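PDB 4QRO: gamma-resorcylate decarboxylase from Polaromonas, which probably catalyses the manganese-dependent, non-oxidative decarboxylation of gamma-resorcylate (2,6-dihydroxybenzoate) to resorcinol. Local coordinates for residues 3-11 with 283-291; 158-166 with 213-221. One frame throughout, in Å; residues are numbered along the deposited sequence.

Interactions 1 and 2 lie about 13 Å apart, centre to centre, and supply one active site together. Segments 3-11 and 283-291 give the manganese ion Glu8, His10 and Asp287; segment 158-166 adds His164, and the nitroresorcinol inhibitor chelates the same metal. Two polar links tie the pairs together. Glu8 OE2 lies 2.4 Å from Tyr162 OH, a probable hydrogen bond, and Asp287 OD2 lies 3.2 Å from His218 NE2, probably bonded as well. Around the metal, Glu8 OE1 comes within 3.0 Å of His164 NE2. Along the chain, both segments of interaction 2 fall between those of interaction 1.

Interaction 1 of 2, residues 3-11 with 283-291. With MN (manganese (II) ion), chain K; 38L (2-nitrobenzene-1,3-diol), chain M.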
loop_
_atom_site.group_PDB
_atom_site.type_symbol
_atom_site.label_atom_id
_atom_site.label_comp_id
_atom_site.label_asym_id
_atom_site.label_seq_id
_atom_site.Cartn_x
_atom_site.Cartn_y
_atom_site.Cartn_z
ATOM N N GLY A 3 -9.029 -27.294 15.303
ATOM C CA GLY A 3 -7.617 -27.531 15.106
ATOM C C GLY A 3 -6.840 -26.392 14.461
ATOM O O GLY A 3 -5.708 -26.615 14.029
ATOM N N LYS A 4 -7.403 -25.178 14.399
ATOM C CA LYS A 4 -6.686 -24.080 13.749
ATOM C C LYS A 4 -5.529 -23.585 14.606
ATOM O O LYS A 4 -5.519 -23.713 15.850
ATOM C CB LYS A 4 -7.591 -22.892 13.391
ATOM C CG LYS A 4 -8.613 -23.188 12.300
ATOM C CD LYS A 4 -9.455 -21.974 11.927
ATOM C CE LYS A 4 -10.332 -21.446 13.064
ATOM N NZ LYS A 4 -11.544 -22.254 13.364
ATOM N N ILE A 5 -4.541 -23.050 13.911
ATOM C CA ILE A 5 -3.390 -22.456 14.541
ATOM C C ILE A 5 -3.403 -20.974 14.160
ATOM O O ILE A 5 -3.641 -20.627 13.009
ATOM C CB ILE A 5 -2.084 -23.136 14.079
ATOM C CG1 ILE A 5 -2.078 -24.627 14.471
ATOM C CG2 ILE A 5 -0.876 -22.382 14.618
ATOM C CD1 ILE A 5 -1.001 -25.436 13.788
ATOM N N ALA A 6 -3.185 -20.119 15.146
ATOM C CA ALA A 6 -3.253 -18.670 14.966
ATOM C C ALA A 6 -1.968 -18.081 15.498
ATOM O O ALA A 6 -1.447 -18.580 16.508
ATOM C CB ALA A 6 -4.466 -18.140 15.675
ATOM N N LEU A 7 -1.380 -17.121 14.786
ATOM C CA LEU A 7 -0.058 -16.585 15.169
ATOM C C LEU A 7 0.167 -15.073 15.135
ATOM O O LEU A 7 1.305 -14.629 15.101
ATOM C CB LEU A 7 1.055 -17.274 14.350
ATOM C CG LEU A 7 1.004 -17.151 12.825
ATOM C CD1 LEU A 7 2.405 -17.049 12.254
ATOM C CD2 LEU A 7 0.238 -18.318 12.203
ATOM N N GLU A 8 -0.891 -14.284 15.089
ATOM C CA GLU A 8 -0.790 -12.870 15.426
ATOM C C GLU A 8 -1.772 -12.616 16.556
ATOM O O GLU A 8 -2.855 -12.061 16.370
ATOM C CB GLU A 8 -1.056 -11.934 14.228
ATOM C CG GLU A 8 -0.427 -10.566 14.466
ATOM C CD GLU A 8 -0.674 -9.549 13.363
ATOM O OE1 GLU A 8 -1.041 -8.392 13.694
ATOM O OE2 GLU A 8 -0.429 -9.877 12.185
ATOM N N GLU A 9 -1.353 -13.029 17.744
ATOM C CA GLU A 9 -2.218 -13.157 18.888
ATOM C C GLU A 9 -1.425 -12.540 20.055
ATOM O O GLU A 9 -0.386 -13.066 20.500
ATOM C CB GLU A 9 -2.577 -14.642 19.156
ATOM C CG GLU A 9 -2.794 -15.550 17.916
ATOM C CD GLU A 9 -3.887 -15.078 16.953
ATOM O OE1 GLU A 9 -3.633 -15.016 15.707
ATOM O OE2 GLU A 9 -5.010 -14.771 17.417
ATOM N N HIS A 10 -1.887 -11.386 20.494
ATOM C CA HIS A 10 -1.089 -10.522 21.314
ATOM C C HIS A 10 -1.487 -10.554 22.779
ATOM O O HIS A 10 -2.640 -10.796 23.118
ATOM C CB HIS A 10 -1.210 -9.078 20.830
ATOM C CG HIS A 10 -0.822 -8.865 19.402
ATOM N ND1 HIS A 10 0.480 -8.977 18.958
ATOM C CD2 HIS A 10 -1.554 -8.459 18.335
ATOM C CE1 HIS A 10 0.526 -8.694 17.667
ATOM N NE2 HIS A 10 -0.691 -8.362 17.270
ATOM N N PHE A 11 -0.520 -10.226 23.630
ATOM C CA PHE A 11 -0.758 -10.015 25.058
ATOM C C PHE A 11 0.136 -8.856 25.497
ATOM O O PHE A 11 1.028 -8.393 24.740
ATOM C CB PHE A 11 -0.389 -11.278 25.862
ATOM C CG PHE A 11 1.097 -11.524 25.932
ATOM C CD1 PHE A 11 1.867 -10.963 26.948
ATOM C CD2 PHE A 11 1.741 -12.228 24.930
ATOM C CE1 PHE A 11 3.234 -11.131 26.986
ATOM C CE2 PHE A 11 3.109 -12.425 24.967
ATOM C CZ PHE A 11 3.864 -11.852 25.991
ATOM N N LEU A 283 -1.315 -18.082 6.071
ATOM C CA LEU A 283 -1.587 -18.620 7.375
ATOM C C LEU A 283 -2.773 -17.910 8.031
ATOM O O LEU A 283 -2.848 -16.691 8.009
ATOM C CB LEU A 283 -0.354 -18.436 8.268
ATOM C CG LEU A 283 1.025 -18.769 7.662
ATOM C CD1 LEU A 283 2.171 -18.533 8.642
ATOM C CD2 LEU A 283 1.061 -20.194 7.217
ATOM N N PHE A 284 -3.659 -18.686 8.657
ATOM C CA PHE A 284 -4.719 -18.124 9.477
ATOM C C PHE A 284 -4.113 -17.371 10.658
ATOM O O PHE A 284 -3.106 -17.785 11.209
ATOM C CB PHE A 284 -5.690 -19.217 9.950
ATOM C CG PHE A 284 -6.787 -18.710 10.870
ATOM C CD1 PHE A 284 -7.841 -17.954 10.389
ATOM C CD2 PHE A 284 -6.737 -18.968 12.228
ATOM C CE1 PHE A 284 -8.844 -17.519 11.240
ATOM C CE2 PHE A 284 -7.715 -18.526 13.075
ATOM C CZ PHE A 284 -8.769 -17.782 12.590
ATOM N N SER A 285 -4.689 -16.217 10.981
ATOM C CA SER A 285 -4.393 -15.510 12.234
ATOM C C SER A 285 -5.520 -14.535 12.455
ATOM O O SER A 285 -6.299 -14.283 11.541
ATOM C CB SER A 285 -3.054 -14.780 12.175
ATOM O OG SER A 285 -1.982 -15.720 12.266
ATOM N N THR A 286 -5.620 -14.004 13.667
ATOM C CA THR A 286 -6.754 -13.197 14.044
ATOM C C THR A 286 -6.410 -11.730 14.342
ATOM O O THR A 286 -7.185 -10.846 13.973
ATOM C CB THR A 286 -7.477 -13.797 15.278
ATOM O OG1 THR A 286 -6.646 -13.649 16.424
ATOM C CG2 THR A 286 -7.787 -15.262 15.090
ATOM N N ASP A 287 -5.251 -11.468 14.983
ATOM C CA ASP A 287 -4.923 -10.157 15.570
ATOM C C ASP A 287 -5.688 -9.874 16.879
ATOM O O ASP A 287 -5.805 -8.735 17.291
ATOM C CB ASP A 287 -5.150 -9.022 14.581
ATOM C CG ASP A 287 -4.132 -7.892 14.727
ATOM O OD1 ASP A 287 -3.262 -7.916 15.651
ATOM O OD2 ASP A 287 -4.212 -6.973 13.885
ATOM N N TRP A 288 -6.193 -10.916 17.509
ATOM C CA TRP A 288 -6.726 -10.799 18.853
ATOM C C TRP A 288 -5.640 -10.152 19.688
ATOM O O TRP A 288 -4.471 -10.530 19.557
ATOM C CB TRP A 288 -7.117 -12.161 19.403
ATOM C CG TRP A 288 -7.601 -12.170 20.826
ATOM C CD1 TRP A 288 -6.850 -12.517 21.940
ATOM C CD2 TRP A 288 -8.914 -11.872 21.311
ATOM N NE1 TRP A 288 -7.620 -12.444 23.062
ATOM C CE2 TRP A 288 -8.889 -12.045 22.722
ATOM C CE3 TRP A 288 -10.100 -11.441 20.709
ATOM C CZ2 TRP A 288 -10.028 -11.849 23.531
ATOM C CZ3 TRP A 288 -11.249 -11.244 21.527
ATOM C CH2 TRP A 288 -11.186 -11.438 22.918
ATOM N N PRO A 289 -6.011 -9.171 20.529
ATOM C CA PRO A 289 -7.358 -8.730 20.900
ATOM C C PRO A 289 -7.864 -7.476 20.213
ATOM O O PRO A 289 -8.921 -6.931 20.597
ATOM C CB PRO A 289 -7.222 -8.497 22.401
ATOM C CG PRO A 289 -5.851 -7.947 22.517
ATOM C CD PRO A 289 -5.015 -8.677 21.500
ATOM N N PHE A 290 -7.155 -7.053 19.176
ATOM C CA PHE A 290 -7.507 -5.835 18.445
ATOM C C PHE A 290 -8.601 -6.137 17.430
ATOM O O PHE A 290 -9.319 -5.211 16.973
ATOM C CB PHE A 290 -6.249 -5.234 17.785
ATOM C CG PHE A 290 -5.160 -4.913 18.769
ATOM C CD1 PHE A 290 -5.250 -3.803 19.570
ATOM C CD2 PHE A 290 -4.059 -5.762 18.928
ATOM C CE1 PHE A 290 -4.274 -3.530 20.511
ATOM C CE2 PHE A 290 -3.067 -5.486 19.865
ATOM C CZ PHE A 290 -3.174 -4.361 20.640
ATOM N N GLU A 291 -8.685 -7.417 17.055
ATOM C CA GLU A 291 -9.816 -7.992 16.341
ATOM C C GLU A 291 -10.410 -9.122 17.160
ATOM O O GLU A 291 -9.687 -9.800 17.921
ATOM C CB GLU A 291 -9.376 -8.612 15.020
ATOM C CG GLU A 291 -8.634 -7.694 14.103
ATOM C CD GLU A 291 -9.519 -6.632 13.522
ATOM O OE1 GLU A 291 -10.767 -6.776 13.602
ATOM O OE2 GLU A 291 -8.948 -5.652 13.019
HETATM MN MN MN K . -1.248 -7.155 15.462
HETATM O OAK 38L M . -1.873 -5.395 14.040
HETATM N NAG 38L M . -2.749 -4.585 14.170
HETATM O OAJ 38L M . -3.334 -4.190 13.162
HETATM C CAA 38L M . -3.079 -4.118 15.466
HETATM C CAF 38L M . -4.075 -3.151 15.574
HETATM O OAH 38L M . -5.138 -3.180 14.723
HETATM C CAE 38L M . -3.989 -2.155 16.548
HETATM C CAD 38L M . -2.937 -2.151 17.457
HETATM C CAC 38L M . -2.033 -3.210 17.466
HETATM C CAB 38L M . -2.128 -4.214 16.503
HETATM O OAI 38L M . -1.272 -5.280 16.572
#
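Strand 4-11 and the loop 283-291 run alongside each other, with Ala6 beside Ser285 (CA atoms 4.3 Å apart) and Glu9 beside Trp288; a straight bond runs from His10 N to Trp288 O (N-H...O 172°) and a weak one from Asp287 N to Glu8 O. At the start, the bent Lys4 chain lies over one face of the Phe284 ring, CD 4.1 Å from its centroid in a CH-pi contact, while its NZ goes on to the carbonyls of Met1 and His50. Ser285 OG accepts from Leu7 N (2.9 Å) and donates to Phe284 O, so the hydroxyl is held at both ends. With CG beside its own backbone N (chi1 -37°) and a second bend at chi2, Glu9 brings its carboxylate to the loop. Its OE1 takes Thr286 N on the syn side at 3.0 Å and Glu8 N on the anti side, tilted out of the carboxylate plane. Three side chains converge on manganese: Glu8 OE1, His10 NE2 and Asp287 OD1, each 2.2 Å from the ion. The Glu8 and Asp287 carboxylates run side by side, their planes 67° apart, and Asp287 OD1 sits in the plane of the His10 ring at its edge. Tyr162 and Ser262 hold the other Glu8 oxygen. Phe290 turns its edge to His10 CD2 and one face to the inhibitor, whose CAC lies 3.4 Å above the ring centre. A cis peptide precedes Pro289, whose CD packs on His10 CB. Metal ligands from the first strand and from the loop after the last barrel strand mark the mononuclear metal centre of the amidohydrolase superfamily.

Interaction 2 of 2, residues 158-166 with 213-221; sequences DVPFYLHPR and KIILGHMGE. With MN (manganese (II) ion), chain K; 38L (2-nitrobenzene-1,3-diol), chain M.
Neighbouring parallel strands of the amidohydrolase barrel, 161-164 and 214-216, meet here and lead into the active site. Three backbone bonds join them: Phe161 N to Lys213 O, Ile215 N to Phe161 O, and Leu163 N to Ile215 O. Ile215 CG2 sits over one face of the Tyr162 ring, 3.8 Å from its centroid, and Ile215 CD1 reaches Pro160 CB. Tyr162 CG lies opposite the backbone N (chi1 -158°), which carries the ring across Ile215 until OH meets Gly217 CA at 3.3 Å; that hydroxyl bonds Glu8 and Thr260. A phenylalanine here would probably leave Glu8 OE2 and Thr260 OG1 without the hydroxyl they share. Water joins Leu163 O, Gly217 N and Glu221 OE2 where the strands part. Glu221 OE2 also accepts from His218 ND1 (2.7 Å), lying near the ring plane, which fixes the imidazole's rotation; Pro165 CD packs at the ring edge. His218 NE2 makes a weak bond to the inhibitor's OAK (3.0 Å) and also bonds Asp287 OD2, while His164 NE2 binds manganese at 2.3 Å. Histidines at and just beyond the C-terminal ends of adjacent strands, one on the metal and one on the ligand, are characteristic of the amidohydrolase active site.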
loop_
_atom_site.group_PDB
_atom_site.type_symbol
_atom_site.label_atom_id
_atom_site.label_comp_id
_atom_site.label_asym_id
_atom_site.label_seq_id
_atom_site.Cartn_x
_atom_site.Cartn_y
_atom_site.Cartn_z
ATOM N N ASP A 158 16.944 -21.415 12.222
ATOM C CA ASP A 158 15.867 -21.850 11.335
ATOM C C ASP A 158 14.477 -21.647 11.956
ATOM O O ASP A 158 13.633 -22.555 11.964
ATOM C CB ASP A 158 16.070 -23.311 10.890
ATOM C CG ASP A 158 15.132 -23.714 9.752
ATOM O OD1 ASP A 158 14.702 -22.840 8.963
ATOM O OD2 ASP A 158 14.810 -24.913 9.652
ATOM N N VAL A 159 14.255 -20.434 12.456
ATOM C CA VAL A 159 12.960 -20.000 12.943
ATOM C C VAL A 159 12.524 -18.723 12.184
ATOM O O VAL A 159 13.375 -17.916 11.781
ATOM C CB VAL A 159 12.941 -19.720 14.458
ATOM C CG1 VAL A 159 13.220 -20.989 15.255
ATOM C CG2 VAL A 159 13.898 -18.589 14.832
ATOM N N PRO A 160 11.204 -18.552 11.980
ATOM C CA PRO A 160 10.711 -17.374 11.240
ATOM C C PRO A 160 10.743 -16.077 12.036
ATOM O O PRO A 160 10.747 -16.109 13.278
ATOM C CB PRO A 160 9.250 -17.741 10.936
ATOM C CG PRO A 160 9.193 -19.220 11.037
ATOM C CD PRO A 160 10.140 -19.560 12.154
ATOM N N PHE A 161 10.683 -14.948 11.324
ATOM C CA PHE A 161 10.716 -13.610 11.937
ATOM C C PHE A 161 9.466 -12.914 11.441
ATOM O O PHE A 161 9.306 -12.779 10.235
ATOM C CB PHE A 161 12.003 -12.893 11.469
ATOM C CG PHE A 161 12.185 -11.477 11.978
ATOM C CD1 PHE A 161 11.478 -10.409 11.410
ATOM C CD2 PHE A 161 13.118 -11.191 12.960
ATOM C CE1 PHE A 161 11.644 -9.121 11.858
ATOM C CE2 PHE A 161 13.315 -9.881 13.391
ATOM C CZ PHE A 161 12.581 -8.849 12.843
ATOM N N TYR A 162 8.609 -12.489 12.364
ATOM C CA TYR A 162 7.322 -11.846 12.047
ATOM C C TYR A 162 7.572 -10.367 12.096
ATOM O O TYR A 162 7.864 -9.817 13.158
ATOM C CB TYR A 162 6.264 -12.250 13.076
ATOM C CG TYR A 162 4.825 -12.117 12.621
ATOM C CD1 TYR A 162 4.322 -10.903 12.152
ATOM C CD2 TYR A 162 3.949 -13.215 12.687
ATOM C CE1 TYR A 162 3.001 -10.794 11.739
ATOM C CE2 TYR A 162 2.627 -13.119 12.272
ATOM C CZ TYR A 162 2.156 -11.909 11.795
ATOM O OH TYR A 162 0.824 -11.830 11.404
ATOM N N LEU A 163 7.488 -9.707 10.939
ATOM C CA LEU A 163 7.734 -8.286 10.868
ATOM C C LEU A 163 6.353 -7.644 10.977
ATOM O O LEU A 163 5.589 -7.624 10.016
ATOM C CB LEU A 163 8.463 -7.931 9.559
ATOM C CG LEU A 163 8.669 -6.419 9.320
ATOM C CD1 LEU A 163 9.638 -5.818 10.317
ATOM C CD2 LEU A 163 9.158 -6.155 7.892
ATOM N N HIS A 164 6.023 -7.181 12.177
ATOM C CA HIS A 164 4.688 -6.678 12.518
ATOM C C HIS A 164 4.722 -5.162 12.384
ATOM O O HIS A 164 5.810 -4.551 12.375
ATOM C CB HIS A 164 4.363 -7.108 13.971
ATOM C CG HIS A 164 3.009 -6.718 14.463
ATOM N ND1 HIS A 164 2.768 -5.523 15.107
ATOM C CD2 HIS A 164 1.830 -7.384 14.447
ATOM C CE1 HIS A 164 1.497 -5.471 15.457
ATOM N NE2 HIS A 164 0.909 -6.587 15.072
ATOM N N PRO A 165 3.549 -4.527 12.246
ATOM C CA PRO A 165 3.628 -3.061 12.145
ATOM C C PRO A 165 3.955 -2.285 13.407
ATOM O O PRO A 165 3.896 -2.808 14.533
ATOM C CB PRO A 165 2.206 -2.656 11.690
ATOM C CG PRO A 165 1.629 -3.885 11.085
ATOM C CD PRO A 165 2.210 -5.027 11.875
ATOM N N ARG A 166 4.311 -1.028 13.175
ATOM C CA ARG A 166 4.220 0.051 14.149
ATOM C C ARG A 166 3.931 1.285 13.310
ATOM O O ARG A 166 4.032 1.255 12.064
ATOM C CB ARG A 166 5.516 0.239 14.967
ATOM C CG ARG A 166 6.712 0.696 14.127
ATOM C CD ARG A 166 7.930 1.060 14.953
ATOM N NE ARG A 166 7.651 2.150 15.877
ATOM C CZ ARG A 166 8.413 2.478 16.915
ATOM N NH1 ARG A 166 9.525 1.791 17.176
ATOM N NH2 ARG A 166 8.045 3.489 17.703
ATOM N N LYS A 213 12.903 -17.029 6.654
ATOM C CA LYS A 213 11.456 -16.992 6.542
ATOM C C LYS A 213 10.902 -15.769 7.262
ATOM O O LYS A 213 11.072 -15.635 8.473
ATOM C CB LYS A 213 10.919 -18.275 7.155
ATOM C CG LYS A 213 11.472 -19.512 6.435
ATOM C CD LYS A 213 10.875 -20.803 6.968
ATOM C CE LYS A 213 11.736 -22.010 6.614
ATOM N NZ LYS A 213 11.393 -23.199 7.445
ATOM N N ILE A 214 10.260 -14.871 6.505
ATOM C CA ILE A 214 9.678 -13.662 7.067
ATOM C C ILE A 214 8.153 -13.773 6.956
ATOM O O ILE A 214 7.616 -14.183 5.915
ATOM C CB ILE A 214 10.166 -12.396 6.319
ATOM C CG1 ILE A 214 11.688 -12.426 6.111
ATOM C CG2 ILE A 214 9.682 -11.120 7.016
ATOM C CD1 ILE A 214 12.531 -12.398 7.365
ATOM N N ILE A 215 7.459 -13.426 8.028
ATOM C CA ILE A 215 6.003 -13.454 8.059
ATOM C C ILE A 215 5.482 -12.023 8.104
ATOM O O ILE A 215 5.977 -11.184 8.875
ATOM C CB ILE A 215 5.481 -14.207 9.283
ATOM C CG1 ILE A 215 6.092 -15.618 9.339
ATOM C CG2 ILE A 215 3.963 -14.314 9.239
ATOM C CD1 ILE A 215 5.730 -16.389 10.571
ATOM N N LEU A 216 4.474 -11.750 7.276
ATOM C CA LEU A 216 3.737 -10.482 7.312
ATOM C C LEU A 216 2.265 -10.716 7.647
ATOM O O LEU A 216 1.628 -11.628 7.120
ATOM C CB LEU A 216 3.831 -9.752 5.975
ATOM C CG LEU A 216 5.217 -9.417 5.454
ATOM C CD1 LEU A 216 5.107 -8.837 4.058
ATOM C CD2 LEU A 216 5.932 -8.449 6.386
ATOM N N GLY A 217 1.698 -9.885 8.505
ATOM C CA GLY A 217 0.279 -9.977 8.758
ATOM C C GLY A 217 -0.538 -9.232 7.722
ATOM O O GLY A 217 -0.006 -8.665 6.756
ATOM N N HIS A 218 -1.837 -9.207 7.962
ATOM C CA HIS A 218 -2.742 -8.285 7.256
ATOM C C HIS A 218 -2.743 -8.544 5.744
ATOM O O HIS A 218 -2.868 -7.634 4.924
ATOM C CB HIS A 218 -2.395 -6.847 7.648
ATOM C CG HIS A 218 -2.200 -6.675 9.133
ATOM N ND1 HIS A 218 -0.962 -6.505 9.718
ATOM C CD2 HIS A 218 -3.086 -6.769 10.158
ATOM C CE1 HIS A 218 -1.100 -6.446 11.040
ATOM N NE2 HIS A 218 -2.380 -6.596 11.327
ATOM N N MET A 219 -2.578 -9.814 5.390
ATOM C CA MET A 219 -2.564 -10.230 3.994
ATOM C C MET A 219 -1.353 -9.688 3.239
ATOM O O MET A 219 -1.379 -9.590 2.012
ATOM C CB MET A 219 -3.854 -9.795 3.294
ATOM C CG MET A 219 -5.065 -10.645 3.644
ATOM S SD MET A 219 -4.822 -12.391 3.269
ATOM C CE MET A 219 -6.488 -13.016 3.469
ATOM N N GLY A 220 -0.293 -9.339 3.964
ATOM C CA GLY A 220 0.904 -8.846 3.317
ATOM C C GLY A 220 0.915 -7.363 3.052
ATOM O O GLY A 220 1.683 -6.917 2.215
ATOM N N GLU A 221 0.033 -6.603 3.724
ATOM C CA GLU A 221 0.210 -5.162 3.876
ATOM C C GLU A 221 0.165 -4.523 2.481
ATOM O O GLU A 221 0.937 -3.611 2.176
ATOM C CB GLU A 221 1.546 -4.857 4.588
ATOM C CG GLU A 221 1.821 -5.649 5.888
ATOM C CD GLU A 221 0.940 -5.270 7.088
ATOM O OE1 GLU A 221 -0.044 -4.529 6.906
ATOM O OE2 GLU A 221 1.207 -5.783 8.217
HETATM MN MN MN K . -1.248 -7.155 15.462
HETATM O OAK 38L M . -1.873 -5.395 14.040
HETATM N NAG 38L M . -2.749 -4.585 14.170
HETATM O OAJ 38L M . -3.334 -4.190 13.162
HETATM C CAA 38L M . -3.079 -4.118 15.466
HETATM C CAF 38L M . -4.075 -3.151 15.574
HETATM O OAH 38L M . -5.138 -3.180 14.723
HETATM C CAE 38L M . -3.989 -2.155 16.548
HETATM C CAD 38L M . -2.937 -2.151 17.457
HETATM C CAC 38L M . -2.033 -3.210 17.466
HETATM C CAB 38L M . -2.128 -4.214 16.503
HETATM O OAI 38L M . -1.272 -5.280 16.572
HETATM O O HOH W 1 11.443 -22.052 9.939
HETATM O O HOH W 2 14.176 -17.856 9.058
HETATM O O HOH W 3 2.868 -7.467 9.599
#